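Local coordinates for periplasmic cell division protein (SufI) (Aquifex aeolicus, PDB 6SYY) that binds four copper ions and probably oxidises its substrates as a multicopper oxidase, a family that couples such oxidation to the reduction of dioxygen to water, at residues His161-Thr166 / Glu412-Gly417; Met449-His454 / Leu512-Glu517; Leu263-Gly268 / Met272-Ile277. All coordinates share one frame; numbering follows the deposited sequence.

Contact 1. Residues His161-Thr166 / Glu412-Gly417; sequences HPHGRT and ETWEDG. With CU (copper (II) ion), chain C.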
loop_
_atom_site.group_PDB
_atom_site.type_symbol
_atom_site.label_atom_id
_atom_site.label_comp_id
_atom_site.label_asym_id
_atom_site.label_seq_id
_atom_site.Cartn_x
_atom_site.Cartn_y
_atom_site.Cartn_z
ATOM N N HIS A 161 -12.455 2.254 2.771
ATOM C CA HIS A 161 -12.167 3.557 3.352
ATOM C C HIS A 161 -13.351 4.144 4.117
ATOM O O HIS A 161 -13.593 5.353 4.005
ATOM C CB HIS A 161 -11.748 4.527 2.244
ATOM C CG HIS A 161 -10.573 5.384 2.592
ATOM N ND1 HIS A 161 -10.618 6.343 3.581
ATOM C CD2 HIS A 161 -9.325 5.436 2.071
ATOM C CE1 HIS A 161 -9.443 6.943 3.659
ATOM N NE2 HIS A 161 -8.641 6.411 2.754
ATOM N N PRO A 162 -14.108 3.371 4.905
ATOM C CA PRO A 162 -15.209 3.984 5.652
ATOM C C PRO A 162 -14.702 4.799 6.832
ATOM O O PRO A 162 -13.656 4.514 7.425
ATOM C CB PRO A 162 -16.033 2.781 6.119
ATOM C CG PRO A 162 -15.034 1.711 6.286
ATOM C CD PRO A 162 -14.011 1.926 5.203
ATOM N N HIS A 163 -15.465 5.838 7.154
ATOM C CA HIS A 163 -15.193 6.688 8.304
ATOM C C HIS A 163 -15.119 5.862 9.585
ATOM O O HIS A 163 -16.092 5.206 9.968
ATOM C CB HIS A 163 -16.293 7.750 8.398
ATOM C CG HIS A 163 -16.275 8.552 9.661
ATOM N ND1 HIS A 163 -15.110 8.975 10.263
ATOM C CD2 HIS A 163 -17.287 9.028 10.425
ATOM C CE1 HIS A 163 -15.404 9.664 11.351
ATOM N NE2 HIS A 163 -16.718 9.713 11.471
ATOM N N GLY A 164 -13.955 5.880 10.237
ATOM C CA GLY A 164 -13.784 5.273 11.543
ATOM C C GLY A 164 -13.705 3.760 11.584
ATOM O O GLY A 164 -13.386 3.208 12.644
ATOM N N ARG A 165 -13.970 3.060 10.482
ATOM C CA ARG A 165 -13.986 1.601 10.494
ATOM C C ARG A 165 -13.029 0.998 9.472
ATOM O O ARG A 165 -13.124 -0.196 9.167
ATOM C CB ARG A 165 -15.408 1.084 10.268
ATOM C CG ARG A 165 -16.345 1.412 11.416
ATOM C CD ARG A 165 -16.038 0.557 12.633
ATOM N NE ARG A 165 -16.507 -0.814 12.454
ATOM C CZ ARG A 165 -16.368 -1.781 13.356
ATOM N NH1 ARG A 165 -15.763 -1.534 14.508
ATOM N NH2 ARG A 165 -16.835 -2.997 13.105
ATOM N N THR A 166 -12.100 1.798 8.944
ATOM C CA THR A 166 -11.159 1.280 7.957
ATOM C C THR A 166 -10.199 0.277 8.585
ATOM O O THR A 166 -9.908 -0.769 7.990
ATOM C CB THR A 166 -10.397 2.431 7.299
ATOM O OG1 THR A 166 -11.299 3.208 6.498
ATOM C CG2 THR A 166 -9.277 1.897 6.413
ATOM N N GLU A 412 -6.042 20.175 13.495
ATOM C CA GLU A 412 -7.388 19.727 13.179
ATOM C C GLU A 412 -7.446 18.211 13.053
ATOM O O GLU A 412 -6.455 17.557 12.712
ATOM C CB GLU A 412 -7.883 20.366 11.879
ATOM C CG GLU A 412 -7.820 21.876 11.882
ATOM C CD GLU A 412 -8.738 22.497 10.852
ATOM O OE1 GLU A 412 -8.701 22.056 9.685
ATOM O OE2 GLU A 412 -9.500 23.422 11.210
ATOM N N THR A 413 -8.618 17.658 13.340
ATOM C CA THR A 413 -8.936 16.275 13.025
ATOM C C THR A 413 -10.116 16.250 12.064
ATOM O O THR A 413 -10.711 17.284 11.744
ATOM C CB THR A 413 -9.269 15.454 14.281
ATOM O OG1 THR A 413 -10.565 15.823 14.773
ATOM C CG2 THR A 413 -8.226 15.675 15.370
ATOM N N TRP A 414 -10.440 15.044 11.599
ATOM C CA TRP A 414 -11.590 14.868 10.720
ATOM C C TRP A 414 -12.854 15.427 11.364
ATOM O O TRP A 414 -13.666 16.079 10.698
ATOM C CB TRP A 414 -11.750 13.384 10.380
ATOM C CG TRP A 414 -12.751 13.084 9.296
ATOM C CD1 TRP A 414 -13.951 12.449 9.442
ATOM C CD2 TRP A 414 -12.631 13.394 7.900
ATOM N NE1 TRP A 414 -14.585 12.348 8.227
ATOM C CE2 TRP A 414 -13.797 12.922 7.265
ATOM C CE3 TRP A 414 -11.651 14.028 7.127
ATOM C CZ2 TRP A 414 -14.011 13.063 5.893
ATOM C CZ3 TRP A 414 -11.867 14.172 5.764
ATOM C CH2 TRP A 414 -13.037 13.691 5.161
ATOM N N GLU A 415 -13.011 15.220 12.670
ATOM C CA GLU A 415 -14.197 15.670 13.391
ATOM C C GLU A 415 -14.251 17.180 13.570
ATOM O O GLU A 415 -15.185 17.671 14.214
ATOM C CB GLU A 415 -14.262 14.983 14.759
ATOM C CG GLU A 415 -13.532 13.643 14.829
ATOM C CD GLU A 415 -14.103 12.603 13.880
ATOM O OE1 GLU A 415 -15.310 12.680 13.565
ATOM O OE2 GLU A 415 -13.343 11.710 13.445
ATOM N N ASP A 416 -13.290 17.922 13.033
ATOM C CA ASP A 416 -13.252 19.382 13.149
ATOM C C ASP A 416 -13.810 20.054 11.899
ATOM O O ASP A 416 -13.178 20.924 11.304
ATOM C CB ASP A 416 -11.827 19.848 13.428
ATOM C CG ASP A 416 -11.366 19.508 14.831
ATOM O OD1 ASP A 416 -12.046 19.905 15.800
ATOM O OD2 ASP A 416 -10.327 18.834 14.968
ATOM N N GLY A 417 -15.008 19.647 11.480
ATOM C CA GLY A 417 -15.694 20.271 10.370
ATOM C C GLY A 417 -15.687 19.479 9.080
ATOM O O GLY A 417 -16.436 19.825 8.159
HETATM CU CU CU C . -6.829 6.827 1.967
#
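H163 reaches over to W414 and E415 with one imidazole, and these three residues make the whole contact. Its CB already points toward the loop 412-417, and with CG anti to the backbone N (chi1 170°) the ring is carried further the same way. CB and CG carry the ring across, and the contacts within the two segments begin at ND1. ND1 lies 3.8 Å from W414 CD1, and CE1 is 3.7 Å from that same indole carbon. W414 NE1 sits over one face of the imidazole, displaced toward its rim; the planes of the imidazole and the pyrrole half of the indole meet at 48°, so the rings meet obliquely. At the imidazole edge comes the carboxylate of E415, turned only 25° from the ring plane. Its OE2 stands 3.6 Å from H163 CE1, while OE1 is 3.9 Å from H163 NE2, too long for a bond. A type I turn from T413 to D416, which includes E415, shapes the loop, D416 OD2 accepting from T413 N (2.6 Å) and from T413 OG1 (3.0 Å). W414 also packs on L506 and M520, so an alanine in its place would probably open a gap there and leave the H163 imidazole without the indole over one face. Two residues before H163, H161 NE2 binds a copper ion at 2.0 Å, together with H456 and H508. The loop after the His-X-His pair H159 and H161 thus meets the C-terminal region near the trinuclear copper site characteristic of multicopper oxidases.

Contact 2. Residues Met449-His454 / Leu512-Glu517; sequences MYHPMH and LEHHDE. With CU (copper (II) ion), chain B.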
loop_
_atom_site.group_PDB
_atom_site.type_symbol
_atom_site.label_atom_id
_atom_site.label_comp_id
_atom_site.label_asym_id
_atom_site.label_seq_id
_atom_site.Cartn_x
_atom_site.Cartn_y
_atom_site.Cartn_z
ATOM N N MET A 449 5.485 9.496 17.698
ATOM C CA MET A 449 5.257 8.318 16.878
ATOM C C MET A 449 5.483 8.654 15.411
ATOM O O MET A 449 5.293 9.792 14.980
ATOM C CB MET A 449 3.836 7.772 17.082
ATOM C CG MET A 449 3.589 6.448 16.390
ATOM S SD MET A 449 2.344 5.458 17.215
ATOM C CE MET A 449 2.508 3.933 16.299
ATOM N N TYR A 450 5.909 7.654 14.648
ATOM C CA TYR A 450 6.031 7.842 13.216
ATOM C C TYR A 450 4.647 7.844 12.573
ATOM O O TYR A 450 3.675 7.310 13.118
ATOM C CB TYR A 450 6.911 6.750 12.603
ATOM C CG TYR A 450 6.143 5.575 12.044
ATOM C CD1 TYR A 450 5.884 5.477 10.682
ATOM C CD2 TYR A 450 5.675 4.564 12.876
ATOM C CE1 TYR A 450 5.184 4.403 10.164
ATOM C CE2 TYR A 450 4.970 3.484 12.364
ATOM C CZ TYR A 450 4.725 3.412 11.007
ATOM O OH TYR A 450 4.030 2.343 10.483
ATOM N N HIS A 451 4.562 8.461 11.400
ATOM C CA HIS A 451 3.320 8.480 10.638
ATOM C C HIS A 451 3.613 8.289 9.158
ATOM O O HIS A 451 4.330 9.099 8.557
ATOM C CB HIS A 451 2.563 9.792 10.849
ATOM C CG HIS A 451 2.313 10.119 12.284
ATOM N ND1 HIS A 451 1.341 9.491 13.031
ATOM C CD2 HIS A 451 2.912 11.006 13.115
ATOM C CE1 HIS A 451 1.351 9.976 14.260
ATOM N NE2 HIS A 451 2.296 10.896 14.337
ATOM N N PRO A 452 3.090 7.243 8.540
ATOM C CA PRO A 452 3.182 7.140 7.079
ATOM C C PRO A 452 2.088 7.965 6.422
ATOM O O PRO A 452 0.924 7.553 6.382
ATOM C CB PRO A 452 3.016 5.636 6.824
ATOM C CG PRO A 452 2.139 5.171 7.953
ATOM C CD PRO A 452 2.403 6.085 9.138
ATOM N N MET A 453 2.445 9.143 5.923
ATOM C CA MET A 453 1.466 10.106 5.435
ATOM C C MET A 453 1.147 9.850 3.969
ATOM O O MET A 453 2.052 9.744 3.134
ATOM C CB MET A 453 1.974 11.535 5.631
ATOM C CG MET A 453 2.157 11.926 7.090
ATOM S SD MET A 453 0.629 11.785 8.043
ATOM C CE MET A 453 -0.452 12.882 7.123
ATOM N N HIS A 454 -0.141 9.765 3.662
ATOM C CA HIS A 454 -0.629 9.432 2.333
ATOM C C HIS A 454 -1.534 10.549 1.835
ATOM O O HIS A 454 -2.360 11.074 2.591
ATOM C CB HIS A 454 -1.374 8.087 2.369
ATOM C CG HIS A 454 -2.057 7.724 1.088
ATOM N ND1 HIS A 454 -1.384 7.603 -0.109
ATOM C CD2 HIS A 454 -3.354 7.435 0.821
ATOM C CE1 HIS A 454 -2.239 7.269 -1.060
ATOM N NE2 HIS A 454 -3.440 7.160 -0.522
ATOM N N LEU A 512 -3.882 2.793 10.242
ATOM C CA LEU A 512 -5.329 2.761 10.044
ATOM C C LEU A 512 -6.082 3.272 11.265
ATOM O O LEU A 512 -7.113 3.942 11.131
ATOM C CB LEU A 512 -5.773 1.346 9.690
ATOM C CG LEU A 512 -5.184 0.859 8.370
ATOM C CD1 LEU A 512 -5.810 -0.459 7.965
ATOM C CD2 LEU A 512 -5.379 1.914 7.288
ATOM N N GLU A 513 -5.583 2.972 12.464
ATOM C CA GLU A 513 -6.218 3.483 13.672
ATOM C C GLU A 513 -6.133 5.005 13.732
ATOM O O GLU A 513 -7.129 5.673 14.026
ATOM C CB GLU A 513 -5.590 2.848 14.912
ATOM C CG GLU A 513 -6.012 1.405 15.141
ATOM C CD GLU A 513 -5.482 0.464 14.075
ATOM O OE1 GLU A 513 -4.319 0.639 13.651
ATOM O OE2 GLU A 513 -6.231 -0.442 13.652
ATOM N N HIS A 514 -4.950 5.569 13.450
ATOM C CA HIS A 514 -4.806 7.025 13.388
ATOM C C HIS A 514 -5.825 7.630 12.438
ATOM O O HIS A 514 -6.541 8.577 12.783
ATOM C CB HIS A 514 -3.399 7.408 12.932
ATOM C CG HIS A 514 -2.322 7.061 13.907
ATOM N ND1 HIS A 514 -0.986 7.281 13.645
ATOM C CD2 HIS A 514 -2.378 6.501 15.138
ATOM C CE1 HIS A 514 -0.265 6.873 14.674
ATOM N NE2 HIS A 514 -1.086 6.391 15.592
ATOM N N HIS A 515 -5.884 7.094 11.219
ATOM C CA HIS A 515 -6.890 7.525 10.257
ATOM C C HIS A 515 -8.296 7.385 10.832
ATOM O O HIS A 515 -9.116 8.303 10.716
ATOM C CB HIS A 515 -6.722 6.722 8.966
ATOM C CG HIS A 515 -7.947 6.678 8.112
ATOM N ND1 HIS A 515 -8.957 5.763 8.312
ATOM C CD2 HIS A 515 -8.325 7.432 7.053
ATOM C CE1 HIS A 515 -9.908 5.958 7.418
ATOM N NE2 HIS A 515 -9.551 6.966 6.642
ATOM N N ASP A 516 -8.581 6.256 11.491
ATOM C CA ASP A 516 -9.923 6.023 12.019
ATOM C C ASP A 516 -10.269 7.010 13.127
ATOM O O ASP A 516 -11.422 7.444 13.241
ATOM C CB ASP A 516 -10.054 4.587 12.527
ATOM C CG ASP A 516 -10.428 3.608 11.430
ATOM O OD1 ASP A 516 -10.821 4.063 10.337
ATOM O OD2 ASP A 516 -10.331 2.385 11.659
ATOM N N GLU A 517 -9.295 7.380 13.951
ATOM C CA GLU A 517 -9.550 8.303 15.044
ATOM C C GLU A 517 -9.378 9.760 14.633
ATOM O O GLU A 517 -9.377 10.642 15.500
ATOM C CB GLU A 517 -8.663 7.962 16.242
ATOM C CG GLU A 517 -7.193 7.999 15.976
ATOM C CD GLU A 517 -6.423 7.125 16.942
ATOM O OE1 GLU A 517 -7.066 6.327 17.661
ATOM O OE2 GLU A 517 -5.179 7.233 16.983
HETATM CU CU CU B . -0.335 8.408 12.136
#
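H451 and H514 meet through a shared copper ion, which H451 ND1 binds at 2.2 Å. H514 ND1 binds the same copper ion at 2.0 Å. The two nitrogens, H451 ND1 and H514 ND1, are therefore only 3.3 Å apart without any hydrogen between them, since each spends its lone pair on the metal. H514 ND1 lies at the edge of the H451 ring, in its plane, and the two imidazoles are inclined at 55°. C509 completes the set of protein ligands, consistent with the type 1 copper centre of this family. In the next shell, the extended side chain of M449 brings SD to the edge of the H514 ring, 3.9 Å from CE1. The far nitrogen of the H451 ring, NE2, is hydrogen-bonded to T447 OG1, which together with the metal bond at ND1 limits its turning. H514 has CG anti to its carbonyl carbon (chi1 -67°), which sends its ring off the helix toward the strand. The short helix 512-516, with D516 N bonded to L512 O at 2.8 Å, begins shortly after strand 503-509, which carries C509. Strand 451-455 runs between that strand and strand 480-483, while L512 packs the helix against helix 166-172.

Contact 3. Residues Leu263-Gly268 / Met272-Ile277; sequences LALLRG and MRFWVI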
loop_
_atom_site.group_PDB
_atom_site.type_symbol
_atom_site.label_atom_id
_atom_site.label_comp_id
_atom_site.label_asym_id
_atom_site.label_seq_id
_atom_site.Cartn_x
_atom_site.Cartn_y
_atom_site.Cartn_z
ATOM N N LEU A 263 12.988 -4.978 6.256
ATOM C CA LEU A 263 13.141 -6.315 5.691
ATOM C C LEU A 263 14.536 -6.519 5.118
ATOM O O LEU A 263 15.036 -5.672 4.371
ATOM C CB LEU A 263 12.104 -6.552 4.596
ATOM C CG LEU A 263 10.655 -6.334 5.013
ATOM C CD1 LEU A 263 9.765 -6.496 3.809
ATOM C CD2 LEU A 263 10.263 -7.307 6.115
ATOM N N ALA A 264 15.147 -7.657 5.448
ATOM C CA ALA A 264 16.411 -8.080 4.862
ATOM C C ALA A 264 16.305 -9.545 4.461
ATOM O O ALA A 264 15.390 -10.259 4.877
ATOM C CB ALA A 264 17.589 -7.880 5.829
ATOM N N LEU A 265 17.251 -9.986 3.632
ATOM C CA LEU A 265 17.347 -11.376 3.197
ATOM C C LEU A 265 18.624 -11.964 3.779
ATOM O O LEU A 265 19.729 -11.569 3.393
ATOM C CB LEU A 265 17.331 -11.476 1.674
ATOM C CG LEU A 265 15.976 -11.139 1.053
ATOM C CD1 LEU A 265 16.087 -10.948 -0.451
ATOM C CD2 LEU A 265 14.970 -12.230 1.384
ATOM N N LEU A 266 18.474 -12.893 4.712
ATOM C CA LEU A 266 19.604 -13.500 5.398
ATOM C C LEU A 266 19.915 -14.845 4.756
ATOM O O LEU A 266 19.038 -15.709 4.652
ATOM C CB LEU A 266 19.315 -13.666 6.889
ATOM C CG LEU A 266 18.907 -12.374 7.594
ATOM C CD1 LEU A 266 18.804 -12.593 9.093
ATOM C CD2 LEU A 266 19.898 -11.268 7.274
ATOM N N ARG A 267 21.155 -15.004 4.310
ATOM C CA ARG A 267 21.674 -16.257 3.774
ATOM C C ARG A 267 22.797 -16.670 4.720
ATOM O O ARG A 267 23.951 -16.273 4.538
ATOM C CB ARG A 267 22.157 -16.085 2.337
ATOM C CG ARG A 267 22.833 -17.306 1.739
ATOM C CD ARG A 267 23.287 -17.025 0.313
ATOM N NE ARG A 267 23.889 -18.191 -0.325
ATOM C CZ ARG A 267 25.149 -18.249 -0.740
ATOM N NH1 ARG A 267 25.944 -17.198 -0.592
ATOM N NH2 ARG A 267 25.613 -19.354 -1.312
ATOM N N GLY A 268 22.454 -17.447 5.744
ATOM C CA GLY A 268 23.414 -17.772 6.776
ATOM C C GLY A 268 23.863 -16.543 7.539
ATOM O O GLY A 268 23.035 -15.815 8.102
ATOM N N MET A 272 21.923 -10.941 2.019
ATOM C CA MET A 272 21.963 -11.025 0.568
ATOM C C MET A 272 21.586 -9.684 -0.053
ATOM O O MET A 272 20.771 -8.930 0.486
ATOM C CB MET A 272 21.021 -12.121 0.065
ATOM C CG MET A 272 21.051 -12.321 -1.440
ATOM S SD MET A 272 20.036 -13.707 -1.953
ATOM C CE MET A 272 20.818 -15.004 -1.021
ATOM N N ARG A 273 22.200 -9.383 -1.192
ATOM C CA ARG A 273 21.833 -8.191 -1.938
ATOM C C ARG A 273 20.533 -8.404 -2.709
ATOM O O ARG A 273 20.163 -9.529 -3.061
ATOM C CB ARG A 273 22.948 -7.793 -2.908
ATOM C CG ARG A 273 23.355 -8.860 -3.927
ATOM C CD ARG A 273 23.897 -8.173 -5.175
ATOM N NE ARG A 273 24.775 -8.979 -6.022
ATOM C CZ ARG A 273 24.382 -10.026 -6.738
ATOM N NH1 ARG A 273 23.127 -10.441 -6.688
ATOM N NH2 ARG A 273 25.248 -10.672 -7.501
ATOM N N PHE A 274 19.839 -7.301 -2.960
ATOM C CA PHE A 274 18.676 -7.275 -3.838
ATOM C C PHE A 274 18.486 -5.835 -4.298
ATOM O O PHE A 274 19.207 -4.928 -3.868
ATOM C CB PHE A 274 17.427 -7.848 -3.152
ATOM C CG PHE A 274 17.043 -7.146 -1.885
ATOM C CD1 PHE A 274 15.988 -6.246 -1.871
ATOM C CD2 PHE A 274 17.719 -7.399 -0.700
ATOM C CE1 PHE A 274 15.619 -5.599 -0.705
ATOM C CE2 PHE A 274 17.355 -6.756 0.474
ATOM C CZ PHE A 274 16.302 -5.853 0.470
ATOM N N TRP A 275 17.515 -5.626 -5.186
ATOM C CA TRP A 275 17.352 -4.343 -5.857
ATOM C C TRP A 275 15.929 -3.828 -5.718
ATOM O O TRP A 275 14.975 -4.539 -6.039
ATOM C CB TRP A 275 17.701 -4.452 -7.338
ATOM C CG TRP A 275 19.127 -4.777 -7.591
ATOM C CD1 TRP A 275 20.125 -3.901 -7.895
ATOM C CD2 TRP A 275 19.725 -6.076 -7.564
ATOM N NE1 TRP A 275 21.311 -4.574 -8.062
ATOM C CE2 TRP A 275 21.092 -5.912 -7.863
ATOM C CE3 TRP A 275 19.238 -7.363 -7.310
ATOM C CZ2 TRP A 275 21.976 -6.982 -7.920
ATOM C CZ3 TRP A 275 20.115 -8.425 -7.369
ATOM C CH2 TRP A 275 21.469 -8.227 -7.677
ATOM N N VAL A 276 15.796 -2.586 -5.258
ATOM C CA VAL A 276 14.527 -1.880 -5.366
ATOM C C VAL A 276 14.352 -1.459 -6.816
ATOM O O VAL A 276 15.218 -0.785 -7.387
ATOM C CB VAL A 276 14.486 -0.664 -4.431
ATOM C CG1 VAL A 276 13.183 0.106 -4.617
ATOM C CG2 VAL A 276 14.659 -1.097 -2.991
ATOM N N ILE A 277 13.244 -1.862 -7.426
ATOM C CA ILE A 277 12.952 -1.438 -8.787
ATOM C C ILE A 277 11.700 -0.581 -8.890
ATOM O O ILE A 277 11.534 0.124 -9.900
ATOM C CB ILE A 277 12.852 -2.644 -9.745
ATOM C CG1 ILE A 277 11.716 -3.579 -9.320
ATOM C CG2 ILE A 277 14.195 -3.367 -9.829
ATOM C CD1 ILE A 277 11.239 -4.500 -10.430
HETATM O O HOH W 1 19.431 -8.506 2.679
#
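L263 meets F274 through its backbone, the carbonyl O lying 4.1 Å from CZ of the ring, while its side chain packs on I293 and V295. The strands are well apart here, with the CA atoms of L263 and F274 separated by 11.1 Å. A264 bonds through its backbone to Y319 on the other side, and the hairpin closes at L265. L265 O accepts a nearly straight hydrogen bond from M272 N (2.7 Å, 165° at the hydrogen), but the second bond of such a pair is replaced by a water. This water accepts from L265 N at 2.8 Å and stands 2.6 Å from M272 O, to which it can donate; it and M272 O both lie at the edge of the F274 ring, in its plane. The L265 side chain leans across the gap: its CB faces M272 CB, and its CD1 touches F274 CD2 at 3.9 Å. With chi1 at 58°, F274 CG lies between the backbone N and the carbonyl carbon, and the ring atom CD2 is the one that meets the leucine. L266 points away and packs on Y319. R267 is stretched out from CG to NE, so the bent end of M272 can lay its CE against R267 CD at 3.5 Å; beyond this methyl contact the guanidinium forms a salt bridge to D314. The result is an antiparallel beta hairpin, closed at L265 and M272 by one direct bond and one water, with the two strands diverging beyond toward L263 and F274, in the second, plastocyanin-like region of the enzyme, away from the copper sites.

Contacts 1 and 2 adjoin, with centres about 11 Å apart: the backbone N of T166 probably donates to D516 OD1, and the rings of H161 and H515 pack together. Contact 2 is buried and held by metal coordination within the C-terminal part of the enzyme. Contact 1 is partly exposed and joins that part to the N-terminal one, through ring and carboxylate packing rather than direct bonds. Contact 3 lies far away, its centre about 38 Å from contact 1 and about 28 Å from contact 2, nested within the chain loop that contact 1 closes. Also buried, it relies on apolar side chains, one backbone bond and a bridging water between neighbouring strands.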